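Malonyl CoA-acyl carrier protein transacylase (Mycobacterium tuberculosis, PDB 2QC3) transfers the malonyl group from malonyl-CoA to the phosphopantetheine arm of acyl carrier protein, supplying malonyl-ACP for fatty acid biosynthesis. Local coordinates at residues A[42-45]-A[46-50]; A[72-75]-A[76-80]; A[144-147]-A[148-151]; A[191-194]-A[195-198]; A[255-258]-A[259-263]. All blocks are in the same frame, centred on the assembly; numbering follows the deposited sequence.

Contact 1. Residues A[42-45]-A[46-50]; sequences LARL and GTTAS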
loop_
_atom_site.group_PDB
_atom_site.type_symbol
_atom_site.label_atom_id
_atom_site.label_comp_id
_atom_site.label_asym_id
_atom_site.label_seq_id
_atom_site.Cartn_x
_atom_site.Cartn_y
_atom_site.Cartn_z
ATOM N N LEU A 42 -11.450 5.462 13.970
ATOM C CA LEU A 42 -11.515 5.200 12.536
ATOM C C LEU A 42 -12.892 5.495 11.947
ATOM O O LEU A 42 -13.005 5.893 10.791
ATOM C CB LEU A 42 -11.130 3.746 12.249
ATOM C CG LEU A 42 -9.704 3.343 12.645
ATOM C CD1 LEU A 42 -9.491 1.867 12.369
ATOM C CD2 LEU A 42 -8.701 4.185 11.870
ATOM N N ALA A 43 -13.934 5.296 12.748
ATOM C CA ALA A 43 -15.302 5.536 12.300
ATOM C C ALA A 43 -15.483 6.952 11.760
ATOM O O ALA A 43 -15.886 7.139 10.612
ATOM C CB ALA A 43 -16.275 5.290 13.447
ATOM N N ARG A 44 -15.189 7.950 12.587
ATOM C CA ARG A 44 -15.333 9.338 12.163
ATOM C C ARG A 44 -14.281 9.711 11.127
ATOM O O ARG A 44 -14.541 10.507 10.226
ATOM C CB ARG A 44 -15.231 10.285 13.361
ATOM C CG ARG A 44 -13.985 10.094 14.207
ATOM C CD ARG A 44 -13.772 11.249 15.183
ATOM N NE ARG A 44 -12.843 12.251 14.658
ATOM C CZ ARG A 44 -13.072 13.016 13.594
ATOM N NH1 ARG A 44 -14.210 12.912 12.921
ATOM N NH2 ARG A 44 -12.152 13.883 13.193
ATOM N N LEU A 45 -13.092 9.127 11.257
ATOM C CA LEU A 45 -12.001 9.401 10.329
ATOM C C LEU A 45 -12.345 9.000 8.901
ATOM O O LEU A 45 -12.039 9.724 7.958
ATOM C CB LEU A 45 -10.733 8.668 10.776
ATOM C CG LEU A 45 -10.111 9.178 12.078
ATOM C CD1 LEU A 45 -9.005 8.245 12.532
ATOM C CD2 LEU A 45 -9.581 10.588 11.860
ATOM N N GLY A 46 -12.991 7.849 8.746
ATOM C CA GLY A 46 -13.343 7.375 7.421
ATOM C C GLY A 46 -14.690 7.833 6.893
ATOM O O GLY A 46 -15.039 7.535 5.751
ATOM N N THR A 47 -15.452 8.553 7.710
ATOM C CA THR A 47 -16.761 9.027 7.278
ATOM C C THR A 47 -16.882 10.548 7.246
ATOM O O THR A 47 -17.089 11.133 6.183
ATOM C CB THR A 47 -17.895 8.459 8.172
ATOM O OG1 THR A 47 -17.655 8.804 9.544
ATOM C CG2 THR A 47 -17.970 6.950 8.038
ATOM N N THR A 48 -16.734 11.186 8.402
ATOM C CA THR A 48 -16.862 12.639 8.493
ATOM C C THR A 48 -15.578 13.453 8.314
ATOM O O THR A 48 -15.609 14.528 7.716
ATOM C CB THR A 48 -17.509 13.044 9.834
ATOM O OG1 THR A 48 -16.715 12.548 10.920
ATOM C CG2 THR A 48 -18.913 12.469 9.939
ATOM N N ALA A 49 -14.458 12.952 8.828
ATOM C CA ALA A 49 -13.184 13.664 8.725
ATOM C C ALA A 49 -12.932 14.228 7.330
ATOM O O ALA A 49 -13.386 13.674 6.329
ATOM C CB ALA A 49 -12.035 12.745 9.131
ATOM N N SER A 50 -12.198 15.336 7.274
ATOM C CA SER A 50 -11.877 15.990 6.010
ATOM C C SER A 50 -10.692 15.323 5.319
ATOM O O SER A 50 -9.786 14.806 5.974
ATOM C CB SER A 50 -11.550 17.463 6.251
ATOM O OG SER A 50 -10.389 17.588 7.052
#
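Arg44 leaves the last turn of helix 42-47 and crosses Thr48 at about a right angle. Its CB lies 3.6 Å from Thr48 OG1. CG is placed between the backbone N and the carbonyl carbon (chi1 53°); a further bend at the third torsion brings NH1 to 3.2 Å from the same Thr48 OG1, which lies at the edge of the guanidinium. NH2 passes 4.2 Å from Ala49 CB and forms a salt bridge with Glu53, so the flexible arginine spans the gap from this helix to the next, 51-54. In the backbone, Arg44 O takes two sound bonds from one face of its carbonyl plane: Ala49 N at 2.8 Å, almost straight at 177°, and Thr48 OG1 at 3.1 Å. Thr47 OG1 donates to Ala43 O over 2.7 Å, a threonine hydroxyl satisfying a carbonyl in the last helical turn. Gly46 N closes a regular helical bond to Leu42 O, and small Ala49 sets its CB 3.2 Å from Leu45 O where the chain turns. On the buried side, Leu42 packs on Ile31 and Trp34 of helix 27-37, while Leu45 meets Val59 and Leu63 of helix 57-77.

Contact 2. Residues A[72-75]-A[76-80]; sequences HQEL and ARRCV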
loop_
_atom_site.group_PDB
_atom_site.type_symbol
_atom_site.label_atom_id
_atom_site.label_comp_id
_atom_site.label_asym_id
_atom_site.label_seq_id
_atom_site.Cartn_x
_atom_site.Cartn_y
_atom_site.Cartn_z
ATOM N N HIS A 72 -12.395 -7.072 2.349
ATOM C CA HIS A 72 -11.906 -8.440 2.389
ATOM C C HIS A 72 -12.740 -9.273 3.350
ATOM O O HIS A 72 -13.018 -10.445 3.092
ATOM C CB HIS A 72 -10.454 -8.495 2.847
ATOM C CG HIS A 72 -10.009 -9.872 3.224
ATOM N ND1 HIS A 72 -9.837 -10.878 2.295
ATOM C CD2 HIS A 72 -9.747 -10.426 4.431
ATOM C CE1 HIS A 72 -9.487 -11.990 2.916
ATOM N NE2 HIS A 72 -9.426 -11.744 4.212
ATOM N N GLN A 73 -13.110 -8.665 4.473
ATOM C CA GLN A 73 -13.912 -9.337 5.482
ATOM C C GLN A 73 -15.235 -9.766 4.872
ATOM O O GLN A 73 -15.650 -10.916 5.008
ATOM C CB GLN A 73 -14.181 -8.401 6.660
ATOM C CG GLN A 73 -12.981 -8.130 7.541
ATOM C CD GLN A 73 -12.443 -9.387 8.175
ATOM O OE1 GLN A 73 -11.959 -10.286 7.486
ATOM N NE2 GLN A 73 -12.527 -9.463 9.498
ATOM N N GLU A 74 -15.896 -8.830 4.200
ATOM C CA GLU A 74 -17.177 -9.114 3.576
ATOM C C GLU A 74 -16.997 -10.134 2.466
ATOM O O GLU A 74 -17.829 -11.018 2.281
ATOM C CB GLU A 74 -17.792 -7.834 3.011
ATOM C CG GLU A 74 -19.171 -8.039 2.406
ATOM C CD GLU A 74 -20.178 -8.609 3.396
ATOM O OE1 GLU A 74 -21.321 -8.876 2.979
ATOM O OE2 GLU A 74 -19.835 -8.790 4.586
ATOM N N LEU A 75 -15.901 -10.009 1.730
ATOM C CA LEU A 75 -15.614 -10.936 0.650
ATOM C C LEU A 75 -15.451 -12.321 1.276
ATOM O O LEU A 75 -15.890 -13.326 0.720
ATOM C CB LEU A 75 -14.339 -10.504 -0.085
ATOM C CG LEU A 75 -14.166 -10.991 -1.527
ATOM C CD1 LEU A 75 -15.383 -10.593 -2.352
ATOM C CD2 LEU A 75 -12.902 -10.401 -2.127
ATOM N N ALA A 76 -14.836 -12.362 2.454
ATOM C CA ALA A 76 -14.625 -13.616 3.168
ATOM C C ALA A 76 -15.958 -14.157 3.676
ATOM O O ALA A 76 -16.182 -15.368 3.705
ATOM C CB ALA A 76 -13.677 -13.395 4.340
ATOM N N ARG A 77 -16.836 -13.244 4.074
ATOM C CA ARG A 77 -18.145 -13.602 4.598
ATOM C C ARG A 77 -19.001 -14.326 3.557
ATOM O O ARG A 77 -19.560 -15.387 3.836
ATOM C CB ARG A 77 -18.865 -12.342 5.089
ATOM C CG ARG A 77 -20.135 -12.596 5.887
ATOM C CD ARG A 77 -20.731 -11.280 6.383
ATOM N NE ARG A 77 -21.948 -11.469 7.171
ATOM C CZ ARG A 77 -21.996 -12.083 8.351
ATOM N NH1 ARG A 77 -20.890 -12.576 8.896
ATOM N NH2 ARG A 77 -23.152 -12.204 8.991
ATOM N N ARG A 78 -19.092 -13.762 2.357
ATOM C CA ARG A 78 -19.891 -14.362 1.294
ATOM C C ARG A 78 -19.200 -15.542 0.614
ATOM O O ARG A 78 -19.777 -16.179 -0.266
ATOM C CB ARG A 78 -20.239 -13.310 0.243
ATOM C CG ARG A 78 -20.923 -12.082 0.800
ATOM C CD ARG A 78 -21.061 -11.022 -0.271
ATOM N NE ARG A 78 -21.749 -9.836 0.222
ATOM C CZ ARG A 78 -21.953 -8.743 -0.502
ATOM N NH1 ARG A 78 -21.518 -8.689 -1.753
ATOM N NH2 ARG A 78 -22.590 -7.706 0.023
ATOM N N CYS A 79 -17.966 -15.824 1.014
ATOM C CA CYS A 79 -17.206 -16.933 0.440
ATOM C C CYS A 79 -17.126 -16.879 -1.091
ATOM O O CYS A 79 -16.886 -17.899 -1.737
ATOM C CB CYS A 79 -17.826 -18.269 0.866
ATOM S SG CYS A 79 -17.937 -18.520 2.654
ATOM N N VAL A 80 -17.312 -15.694 -1.663
ATOM C CA VAL A 80 -17.277 -15.519 -3.114
ATOM C C VAL A 80 -16.021 -16.092 -3.765
ATOM O O VAL A 80 -16.076 -16.609 -4.880
ATOM C CB VAL A 80 -17.391 -14.023 -3.499
ATOM C CG1 VAL A 80 -17.281 -13.854 -5.002
ATOM C CG2 VAL A 80 -18.703 -13.460 -2.998
HETATM O O HOH W 1 -23.002 -10.191 4.590
#
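Glu74 starts out with CG opposite its backbone N (chi1 -177°) and then folds at its second torsion (58°), which carries the carboxylate along the helix toward Arg77 and Arg78. Arg78, stretched out from CG to NE, crosses it at a slant and bonds through NE to Glu74 OE1 at 3.0 Å, forming a salt bridge. The bond is bent, 131° at the hydrogen, and reaches the anti side of the carboxylate; Glu74 CG meanwhile lies over one face of the guanidinium, 3.8 Å from Arg78 NE. The other oxygen, Glu74 OE2, lies 3.2 Å from Arg77 CD, and OE2 stays 4.3 Å from Arg77 NE, beyond salt-bridge range. A water joins the two side chains instead, donating to Glu74 OE1 over 2.7 Å and accepting weakly from Arg77 NE. Apart from the charged groups, Leu75 CD1 meets Val80 CB at 4.1 Å, branched apolar chains suited to the side facing Leu300 and Ala301. Glu74 OE1 thus has both a guanidinium N-H and a water O-H, and two arginines around a largely buried carboxylate would be expected to favour its ionised form as helix 57-77 runs out.

Contact 3. Residues A[144-147]-A[148-151]; sequences LSRL and EQLD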
loop_
_atom_site.group_PDB
_atom_site.type_symbol
_atom_site.label_atom_id
_atom_site.label_comp_id
_atom_site.label_asym_id
_atom_site.label_seq_id
_atom_site.Cartn_x
_atom_site.Cartn_y
_atom_site.Cartn_z
ATOM N N LEU A 144 16.747 8.132 -13.683
ATOM C CA LEU A 144 17.337 7.437 -12.546
ATOM C C LEU A 144 18.714 8.001 -12.233
ATOM O O LEU A 144 19.004 8.325 -11.087
ATOM C CB LEU A 144 17.391 5.930 -12.810
ATOM C CG LEU A 144 15.990 5.299 -12.743
ATOM C CD1 LEU A 144 16.030 3.830 -13.095
ATOM C CD2 LEU A 144 15.434 5.485 -11.340
ATOM N N SER A 145 19.542 8.143 -13.260
ATOM C CA SER A 145 20.879 8.705 -13.109
ATOM C C SER A 145 20.810 10.082 -12.454
ATOM O O SER A 145 21.585 10.395 -11.551
ATOM C CB SER A 145 21.544 8.826 -14.478
ATOM O OG SER A 145 22.708 9.625 -14.413
ATOM N N ARG A 146 19.878 10.910 -12.910
ATOM C CA ARG A 146 19.746 12.234 -12.335
ATOM C C ARG A 146 19.392 12.134 -10.854
ATOM O O ARG A 146 19.904 12.899 -10.045
ATOM C CB ARG A 146 18.680 13.047 -13.076
ATOM C CG ARG A 146 18.532 14.480 -12.559
ATOM C CD ARG A 146 19.874 15.211 -12.576
ATOM N NE ARG A 146 19.784 16.572 -12.054
ATOM C CZ ARG A 146 20.836 17.350 -11.808
ATOM N NH1 ARG A 146 22.065 16.901 -12.034
ATOM N NH2 ARG A 146 20.660 18.582 -11.350
ATOM N N LEU A 147 18.528 11.186 -10.497
ATOM C CA LEU A 147 18.147 11.028 -9.097
ATOM C C LEU A 147 19.365 10.751 -8.211
ATOM O O LEU A 147 19.516 11.358 -7.153
ATOM C CB LEU A 147 17.117 9.899 -8.921
ATOM C CG LEU A 147 15.757 9.980 -9.632
ATOM C CD1 LEU A 147 14.804 8.948 -9.007
ATOM C CD2 LEU A 147 15.161 11.374 -9.502
ATOM N N GLU A 148 20.228 9.836 -8.633
ATOM C CA GLU A 148 21.416 9.521 -7.840
ATOM C C GLU A 148 22.317 10.740 -7.728
ATOM O O GLU A 148 22.904 10.981 -6.680
ATOM C CB GLU A 148 22.198 8.360 -8.464
ATOM C CG GLU A 148 23.500 8.011 -7.779
ATOM C CD GLU A 148 24.697 8.249 -8.675
ATOM O OE1 GLU A 148 25.000 9.423 -8.979
ATOM O OE2 GLU A 148 25.332 7.254 -9.088
ATOM N N GLN A 149 22.420 11.500 -8.811
ATOM C CA GLN A 149 23.243 12.708 -8.831
ATOM C C GLN A 149 22.796 13.692 -7.753
ATOM O O GLN A 149 23.611 14.424 -7.203
ATOM C CB GLN A 149 23.142 13.416 -10.188
ATOM C CG GLN A 149 23.680 12.651 -11.395
ATOM C CD GLN A 149 23.355 13.362 -12.707
ATOM O OE1 GLN A 149 23.671 14.540 -12.879
ATOM N NE2 GLN A 149 22.718 12.650 -13.633
ATOM N N LEU A 150 21.497 13.703 -7.465
ATOM C CA LEU A 150 20.922 14.615 -6.481
ATOM C C LEU A 150 20.690 13.996 -5.104
ATOM O O LEU A 150 20.050 14.607 -4.244
ATOM C CB LEU A 150 19.599 15.163 -7.015
ATOM C CG LEU A 150 19.704 15.886 -8.365
ATOM C CD1 LEU A 150 18.314 16.185 -8.934
ATOM C CD2 LEU A 150 20.515 17.171 -8.175
ATOM N N ASP A 151 21.204 12.790 -4.894
ATOM C CA ASP A 151 21.028 12.101 -3.615
ATOM C C ASP A 151 19.570 11.767 -3.342
ATOM O O ASP A 151 19.134 11.713 -2.189
ATOM C CB ASP A 151 21.584 12.935 -2.455
ATOM C CG ASP A 151 23.091 13.063 -2.505
ATOM O OD1 ASP A 151 23.757 12.111 -2.969
ATOM O OD2 ASP A 151 23.613 14.106 -2.066
#
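Helix 140-149 ends in a Schellman motif: the amide that follows Asp151 turns back to Leu147 O, and Asp151 N bonds Glu148 O at 3.1 Å. In the turn just before this ending, Gln149 lies across the helix surface between Ser145 and Arg146, and its amide is used at both ends. NE2 donates to Ser145 OG over 3.1 Å, tilted 22° from the amide plane. OE1 accepts from Arg146 NH1 at 3.0 Å; this oxygen lies in the guanidinium plane, yet NH1 stands above the carbonyl plane of the amide rather than on a lone pair, and the two flat groups are turned 78° to each other. Glutamine suits the position because one side chain offers both a donor and an acceptor. The arginine gets there by bending at its second torsion (55°) and then running straight, so that its guanidinium also covers Leu150. Leu150 CD2 lies over one face, 3.5 Å from Arg146 NH2, and Leu150 CD1 is equally close to NE. Arginine thus combines a polar edge with a flat face that accepts a methyl group. On the inner side, Leu144 and Leu147 rest on Pro154 of strand 153-159, and Leu147 and Leu150 touch Leu175 of helix 169-177. Asp151, with positive phi, occupies the C-prime position, the left-handed residue by which a Schellman motif reverses the chain, here letting it turn from helix 140-149 into strand 153-159.

Contact 4. Residues A[191-194]-A[195-198]; sequences AGAF and HTEF. With ACY (acetic acid), chain B.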
loop_
_atom_site.group_PDB
_atom_site.type_symbol
_atom_site.label_atom_id
_atom_site.label_comp_id
_atom_site.label_asym_id
_atom_site.label_seq_id
_atom_site.Cartn_x
_atom_site.Cartn_y
_atom_site.Cartn_z
ATOM N N ALA A 191 4.189 13.981 4.006
ATOM C CA ALA A 191 5.038 14.634 5.000
ATOM C C ALA A 191 6.524 14.293 4.944
ATOM O O ALA A 191 7.336 14.995 5.534
ATOM C CB ALA A 191 4.497 14.358 6.397
ATOM N N GLY A 192 6.895 13.240 4.227
ATOM C CA GLY A 192 8.306 12.901 4.171
ATOM C C GLY A 192 8.717 11.910 3.105
ATOM O O GLY A 192 7.898 11.473 2.290
ATOM N N ALA A 193 10.002 11.563 3.114
ATOM C CA ALA A 193 10.555 10.617 2.149
ATOM C C ALA A 193 10.286 9.185 2.579
ATOM O O ALA A 193 11.152 8.521 3.151
ATOM C CB ALA A 193 12.062 10.840 1.994
ATOM N N PHE A 194 9.082 8.706 2.298
ATOM C CA PHE A 194 8.729 7.343 2.663
ATOM C C PHE A 194 9.617 6.380 1.869
ATOM O O PHE A 194 10.128 6.728 0.804
ATOM C CB PHE A 194 7.256 7.082 2.343
ATOM C CG PHE A 194 6.308 8.029 3.024
ATOM C CD1 PHE A 194 5.034 8.242 2.505
ATOM C CD2 PHE A 194 6.674 8.694 4.194
ATOM C CE1 PHE A 194 4.138 9.096 3.136
ATOM C CE2 PHE A 194 5.780 9.552 4.834
ATOM C CZ PHE A 194 4.509 9.751 4.301
ATOM N N HIS A 195 9.797 5.179 2.411
ATOM C CA HIS A 195 10.612 4.135 1.795
ATOM C C HIS A 195 12.051 4.540 1.488
ATOM O O HIS A 195 12.593 4.218 0.433
ATOM C CB HIS A 195 9.904 3.602 0.540
ATOM C CG HIS A 195 8.627 2.891 0.854
ATOM N ND1 HIS A 195 8.600 1.658 1.470
ATOM C CD2 HIS A 195 7.338 3.295 0.769
ATOM C CE1 HIS A 195 7.352 1.338 1.759
ATOM N NE2 HIS A 195 6.567 2.315 1.345
ATOM N N THR A 196 12.672 5.247 2.425
ATOM C CA THR A 196 14.065 5.653 2.274
ATOM C C THR A 196 14.683 5.602 3.661
ATOM O O THR A 196 13.973 5.399 4.647
ATOM C CB THR A 196 14.220 7.091 1.731
ATOM O OG1 THR A 196 13.794 8.025 2.730
ATOM C CG2 THR A 196 13.399 7.284 0.444
ATOM N N GLU A 197 15.998 5.783 3.740
ATOM C CA GLU A 197 16.682 5.761 5.023
ATOM C C GLU A 197 16.157 6.841 5.973
ATOM O O GLU A 197 16.303 6.725 7.190
ATOM C CB GLU A 197 18.191 5.926 4.818
ATOM C CG GLU A 197 18.863 4.689 4.242
ATOM C CD GLU A 197 18.921 3.528 5.231
ATOM O OE1 GLU A 197 17.899 3.242 5.896
ATOM O OE2 GLU A 197 19.994 2.890 5.331
ATOM N N PHE A 198 15.532 7.881 5.424
ATOM C CA PHE A 198 15.005 8.955 6.262
ATOM C C PHE A 198 13.887 8.479 7.189
ATOM O O PHE A 198 13.533 9.164 8.150
ATOM C CB PHE A 198 14.543 10.138 5.397
ATOM C CG PHE A 198 15.679 10.847 4.700
ATOM C CD1 PHE A 198 15.942 10.623 3.349
ATOM C CD2 PHE A 198 16.532 11.678 5.419
ATOM C CE1 PHE A 198 17.048 11.210 2.724
ATOM C CE2 PHE A 198 17.638 12.272 4.811
ATOM C CZ PHE A 198 17.901 12.038 3.459
HETATM C C ACY B . 3.462 4.215 2.409
HETATM O O ACY B . 4.391 3.736 3.033
HETATM O OXT ACY B . 2.242 3.651 2.458
HETATM C CH3 ACY B . 3.666 5.445 1.568
#
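The rings of Phe194 and His195, neighbours in the chain, border the same bound acetate. One face of the Phe194 ring carries Gly192 O, 3.6 Å above its plane and offset toward the rim; the acetate methyl comes up obliquely, 3.3 Å from Phe194 CD1. The His195 imidazole also meets the ligand at a slant, with a weak bond of 3.1 Å from NE2 to acetate O, bent to 124°. Its other nitrogen, ND1, is hydrogen-bonded to the backbone carbonyl of Gln244, which fixes the rotation of the ring, and the side chain of Ser92 lies about 3 Å away at the nearest atoms. The acetate, probably from the crystallisation liquor, is further held by Arg117 and by the amide of Val93. The backbone next to the rings is tightly folded. Ala193 is the centre of an inverse gamma turn, and its carbonyl O accepts from Thr196 OG1 at 2.7 Å. That hydroxyl, set between the backbone N and the carbonyl carbon (chi1 69°), in turn receives Phe198 N over 3.2 Å, making an ST turn; threonine serves here by donating and accepting at once. Ala193, small enough to sit against it, puts CB 3.4 Å from Thr196 OG1 and 4.1 Å from Phe198 CD1. Buried Phe194 packs on Met121 and Met132. A histidine held by a main-chain carbonyl and facing a serine on a probable nucleophile elbow is the Ser-His arrangement of FabD-type acyltransferases, consistent with the active-site roles assigned to His195 and Ser92 by similarity.

Contact 5. Residues A[255-258]-A[259-263]; sequences TATL and REHTV
Thr257 O is gripped twice by His261: the ring ND1 donates over 2.9 Å at 138°, and the backbone N adds a weak bond of 3.3 Å. The carbonyl lies at the edge of the imidazole, though tilted 28° from the ring plane. With CG set beside its own backbone N (chi1 -66°), the ring swings back alongside Thr257, and the two side chains point the same way, Thr257 CG2 lying 3.8 Å from His261 CE1. Histidine suits the position because its ring nitrogen can reach a carbonyl near the end of the helix. Here helix 251-260 stops and the chain passes, after the short link of His261 and Thr262, into strand 263-268 of the parallel sheet. Val263, at the approach to the strand, brings CG1 to 3.4 Å from Leu258 O and packs on Met2 and Ala4 of the adjoining strand 2-7. A water bridges Thr257 and exposed Glu260, three residues on, donating to Thr257 OG1 at 2.6 Å and to Glu260 OE2 at 2.9 Å; the same hydroxyl is also hydrogen-bonded to Gly228 O and Leu253 O. Arg259, its CB 3.3 Å from Ala256 O, bends at its third torsion and carries its guanidinium to a salt bridge with Glu282 of helix 275-282.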
loop_
_atom_site.group_PDB
_atom_site.type_symbol
_atom_site.label_atom_id
_atom_site.label_comp_id
_atom_site.label_asym_id
_atom_site.label_seq_id
_atom_site.Cartn_x
_atom_site.Cartn_y
_atom_site.Cartn_z
ATOM N N THR A 255 4.469 -6.841 -10.322
ATOM C CA THR A 255 3.609 -7.086 -11.465
ATOM C C THR A 255 4.285 -8.046 -12.437
ATOM O O THR A 255 3.617 -8.836 -13.097
ATOM C CB THR A 255 3.262 -5.787 -12.187
ATOM O OG1 THR A 255 2.741 -4.841 -11.247
ATOM C CG2 THR A 255 2.218 -6.055 -13.247
ATOM N N ALA A 256 5.612 -7.969 -12.525
ATOM C CA ALA A 256 6.371 -8.858 -13.402
ATOM C C ALA A 256 6.167 -10.286 -12.905
ATOM O O ALA A 256 6.064 -11.223 -13.694
ATOM C CB ALA A 256 7.859 -8.495 -13.371
ATOM N N THR A 257 6.099 -10.445 -11.590
ATOM C CA THR A 257 5.889 -11.762 -11.004
ATOM C C THR A 257 4.465 -12.252 -11.266
ATOM O O THR A 257 4.235 -13.448 -11.448
ATOM C CB THR A 257 6.154 -11.742 -9.485
ATOM O OG1 THR A 257 7.534 -11.421 -9.250
ATOM C CG2 THR A 257 5.837 -13.106 -8.868
ATOM N N LEU A 258 3.509 -11.330 -11.279
ATOM C CA LEU A 258 2.120 -11.693 -11.544
ATOM C C LEU A 258 2.032 -12.263 -12.956
ATOM O O LEU A 258 1.321 -13.236 -13.206
ATOM C CB LEU A 258 1.213 -10.468 -11.423
ATOM C CG LEU A 258 1.128 -9.841 -10.028
ATOM C CD1 LEU A 258 0.280 -8.573 -10.077
ATOM C CD2 LEU A 258 0.530 -10.857 -9.055
ATOM N N ARG A 259 2.774 -11.647 -13.871
ATOM C CA ARG A 259 2.808 -12.075 -15.263
ATOM C C ARG A 259 3.303 -13.522 -15.333
ATOM O O ARG A 259 2.771 -14.341 -16.088
ATOM C CB ARG A 259 3.737 -11.157 -16.062
ATOM C CG ARG A 259 3.456 -11.117 -17.554
ATOM C CD ARG A 259 4.428 -10.195 -18.277
ATOM N NE ARG A 259 4.642 -8.943 -17.553
ATOM C CZ ARG A 259 5.373 -7.928 -18.010
ATOM N NH1 ARG A 259 5.961 -8.011 -19.198
ATOM N NH2 ARG A 259 5.534 -6.838 -17.272
ATOM N N GLU A 260 4.322 -13.829 -14.534
ATOM C CA GLU A 260 4.884 -15.176 -14.491
ATOM C C GLU A 260 3.814 -16.218 -14.186
ATOM O O GLU A 260 3.838 -17.321 -14.728
ATOM C CB GLU A 260 5.986 -15.259 -13.435
ATOM C CG GLU A 260 7.331 -14.730 -13.894
ATOM C CD GLU A 260 8.376 -14.810 -12.797
ATOM O OE1 GLU A 260 8.434 -15.853 -12.113
ATOM O OE2 GLU A 260 9.140 -13.836 -12.623
ATOM N N HIS A 261 2.883 -15.865 -13.307
ATOM C CA HIS A 261 1.798 -16.764 -12.942
ATOM C C HIS A 261 0.685 -16.658 -13.973
ATOM O O HIS A 261 0.755 -15.842 -14.895
ATOM C CB HIS A 261 1.255 -16.400 -11.561
ATOM C CG HIS A 261 2.233 -16.615 -10.451
ATOM N ND1 HIS A 261 3.493 -16.057 -10.450
ATOM C CD2 HIS A 261 2.141 -17.335 -9.307
ATOM C CE1 HIS A 261 4.136 -16.424 -9.357
ATOM N NE2 HIS A 261 3.337 -17.201 -8.647
ATOM N N THR A 262 -0.344 -17.482 -13.821
ATOM C CA THR A 262 -1.463 -17.459 -14.751
ATOM C C THR A 262 -2.584 -16.601 -14.186
ATOM O O THR A 262 -3.703 -17.074 -13.976
ATOM C CB THR A 262 -1.996 -18.883 -15.020
ATOM O OG1 THR A 262 -0.907 -19.729 -15.410
ATOM C CG2 THR A 262 -3.032 -18.867 -16.140
ATOM N N VAL A 263 -2.273 -15.336 -13.921
ATOM C CA VAL A 263 -3.271 -14.419 -13.393
ATOM C C VAL A 263 -4.341 -14.235 -14.461
ATOM O O VAL A 263 -4.065 -13.740 -15.553
ATOM C CB VAL A 263 -2.654 -13.052 -13.037
ATOM C CG1 VAL A 263 -1.852 -12.524 -14.213
ATOM C CG2 VAL A 263 -3.755 -12.067 -12.662
HETATM O O HOH W 2 9.431 -13.093 -9.861
#

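From the N terminus the five contacts follow in series; each is a local turn of unbroken chain, and none nests within or crosses another. Contact 1 closes the end of helix 42-47, and contact 2 that of helix 57-77, the helix on which contact 1 also packs; their centres are 24 Å apart. Contact 3 ends helix 140-149 beside the mixed sheet, and contact 4 follows in the loop after strand 184-187, with nearest atoms about 5 Å from contact 3. Contact 5 returns the chain from helix 251-260 to the parallel sheet, its centre about 36 Å from that of contact 1. Of the five, contact 4 alone holds an assigned active-site residue.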